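Local coordinates for protein probable transcriptional regulator PhnF (Escherichia coli, PDB 2FA1) that probably regulates transcription as a GntR/HutC-family DNA-binding protein of an operon for alkylphosphonate uptake and C-P lyase, represented here by its C-terminal effector-binding domain, at residues N47-R52 with T73-L78. Sequence-based numbering, arbitrary orientation.
Sequences NVIHLR and TLWPTL
Ile49 sets CG1 beside its backbone N (chi1 -68°) and runs on nearly extended (chi2 167°), so that CD1 reaches the turn that leads into helix 75-78, while CG2, anti to N, is turned to the CE3/CZ3 side of the indole and to Leu78 CD1. On the other segment Trp75 holds CG anti to its own N (chi1 -178°), which brings the CE3 side of the six-membered ring alongside the isoleucine. CD1 of Ile49 ends 3.5 Å from Trp75 N and 4.0 Å from Leu74 CB, against the main chain where the 3-10 segment 73-74 passes into helix 75-78. Along the same side chain, CG2 of Ile49 meets Trp75 CE3 at 3.8 Å, an oblique approach, and CG1 is close behind. Ile49 thus lies between the indole and Leu78, whose CD1 is 3.9 Å from Ile49 CG2. Two residues along the strand, Leu51 continues the row: its CD1 stands 4.2 Å from Leu78 CB and its CD2 3.9 Å from Leu78 O, the two leucines crossing obliquely. The contact is apolar packing; the helical turn is held internally by Leu78 N bonding to Leu74 O at 2.9 Å. Ile49 and Leu51 share one side of the strand, whereas the intervening His50 starts off on the other; its ring nitrogens are hydrogen-bonded to Arg30 and Asp66, and the ring stacks on Tyr68. Phe69 of strand 60-69 touches Ile49, Leu74 and Leu78 alike, and Leu86 of helix 86-94 touches Leu51, extending the hydrophobic layer. This is alpha+beta packing of a short helix against one face of the six-stranded antiparallel sheet of the UTRA domain, which has the chorismate lyase-like fold.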
# COMPACT_ATOMS: atom_id res chain seq x y z
N ASN A 47 21.27 -21.69 0.55
CA ASN A 47 20.58 -21.56 1.86
C ASN A 47 20.39 -20.09 2.13
O ASN A 47 21.23 -19.32 1.86
CB ASN A 47 21.31 -22.24 3.04
CG ASN A 47 21.05 -23.76 3.10
OD1 ASN A 47 20.11 -24.22 2.47
ND2 ASN A 47 21.79 -24.50 3.92
N VAL A 48 19.30 -19.79 2.81
CA VAL A 48 19.05 -18.45 3.39
C VAL A 48 18.50 -18.76 4.81
O VAL A 48 18.22 -19.90 5.13
CB VAL A 48 17.94 -17.71 2.55
CG1 VAL A 48 18.46 -17.32 1.07
CG2 VAL A 48 16.59 -18.50 2.51
N ILE A 49 18.42 -17.72 5.67
CA ILE A 49 17.83 -17.87 6.99
C ILE A 49 16.38 -17.45 6.74
O ILE A 49 16.13 -16.37 6.25
CB ILE A 49 18.51 -16.92 7.99
CG1 ILE A 49 19.98 -17.36 8.24
CG2 ILE A 49 17.70 -16.93 9.31
CD1 ILE A 49 20.76 -16.21 9.00
N HIS A 50 15.46 -18.33 7.12
CA HIS A 50 14.03 -17.99 7.00
C HIS A 50 13.46 -17.93 8.41
O HIS A 50 13.53 -18.92 9.15
CB HIS A 50 13.40 -19.18 6.28
CG HIS A 50 11.92 -19.07 6.17
ND1 HIS A 50 11.11 -20.16 6.00
CD2 HIS A 50 11.10 -17.98 6.21
CE1 HIS A 50 9.85 -19.76 5.95
NE2 HIS A 50 9.83 -18.45 5.99
N LEU A 51 12.88 -16.75 8.73
CA LEU A 51 12.14 -16.56 10.00
C LEU A 51 10.71 -16.28 9.60
O LEU A 51 10.49 -15.43 8.71
CB LEU A 51 12.67 -15.31 10.71
CG LEU A 51 13.52 -15.74 11.88
CD1 LEU A 51 14.82 -16.31 11.23
CD2 LEU A 51 13.87 -14.62 12.79
N ARG A 52 9.75 -16.89 10.31
CA ARG A 52 8.36 -16.52 10.05
C ARG A 52 7.79 -15.95 11.34
O ARG A 52 8.01 -16.53 12.45
CB ARG A 52 7.63 -17.77 9.63
CG ARG A 52 6.06 -17.49 9.44
CD ARG A 52 5.42 -18.83 9.08
NE ARG A 52 5.86 -19.21 7.71
CZ ARG A 52 6.01 -20.45 7.23
NH1 ARG A 52 5.81 -21.56 7.99
NH2 ARG A 52 6.44 -20.60 5.96
N THR A 73 25.85 -15.66 8.36
CA THR A 73 26.56 -15.34 9.59
C THR A 73 25.65 -14.66 10.58
O THR A 73 26.03 -14.46 11.77
CB THR A 73 27.79 -14.46 9.47
OG1 THR A 73 27.52 -13.14 9.05
CG2 THR A 73 28.83 -15.21 8.55
N LEU A 74 24.46 -14.27 10.11
CA LEU A 74 23.50 -13.82 11.15
C LEU A 74 22.81 -14.94 11.92
O LEU A 74 22.04 -14.67 12.83
CB LEU A 74 22.42 -12.91 10.53
CG LEU A 74 22.85 -11.63 9.79
CD1 LEU A 74 21.68 -10.96 9.13
CD2 LEU A 74 23.38 -10.64 10.90
N TRP A 75 23.08 -16.20 11.58
CA TRP A 75 22.38 -17.27 12.22
C TRP A 75 22.50 -17.35 13.77
O TRP A 75 21.49 -17.67 14.41
CB TRP A 75 22.75 -18.57 11.45
CG TRP A 75 22.08 -19.80 11.93
CD1 TRP A 75 22.69 -20.95 12.33
CD2 TRP A 75 20.65 -20.04 12.02
NE1 TRP A 75 21.75 -21.92 12.71
CE2 TRP A 75 20.48 -21.38 12.51
CE3 TRP A 75 19.51 -19.24 11.76
CZ2 TRP A 75 19.21 -21.93 12.72
CZ3 TRP A 75 18.21 -19.79 11.96
CH2 TRP A 75 18.07 -21.14 12.44
N PRO A 76 23.71 -17.14 14.35
CA PRO A 76 23.80 -17.13 15.83
C PRO A 76 22.78 -16.14 16.47
O PRO A 76 22.16 -16.45 17.51
CB PRO A 76 25.28 -16.68 16.07
CG PRO A 76 25.97 -17.36 14.87
CD PRO A 76 25.07 -16.93 13.76
N THR A 77 22.55 -15.02 15.76
CA THR A 77 21.64 -14.03 16.30
C THR A 77 20.21 -14.40 16.04
O THR A 77 19.38 -14.45 16.95
CB THR A 77 21.96 -12.67 15.70
OG1 THR A 77 23.26 -12.27 16.15
CG2 THR A 77 20.86 -11.56 16.12
N LEU A 78 19.89 -14.64 14.76
CA LEU A 78 18.47 -14.82 14.38
C LEU A 78 17.82 -16.07 14.97
O LEU A 78 16.58 -16.13 15.21
CB LEU A 78 18.34 -14.73 12.86
CG LEU A 78 18.63 -13.37 12.29
CD1 LEU A 78 18.59 -13.45 10.78
CD2 LEU A 78 17.68 -12.20 12.85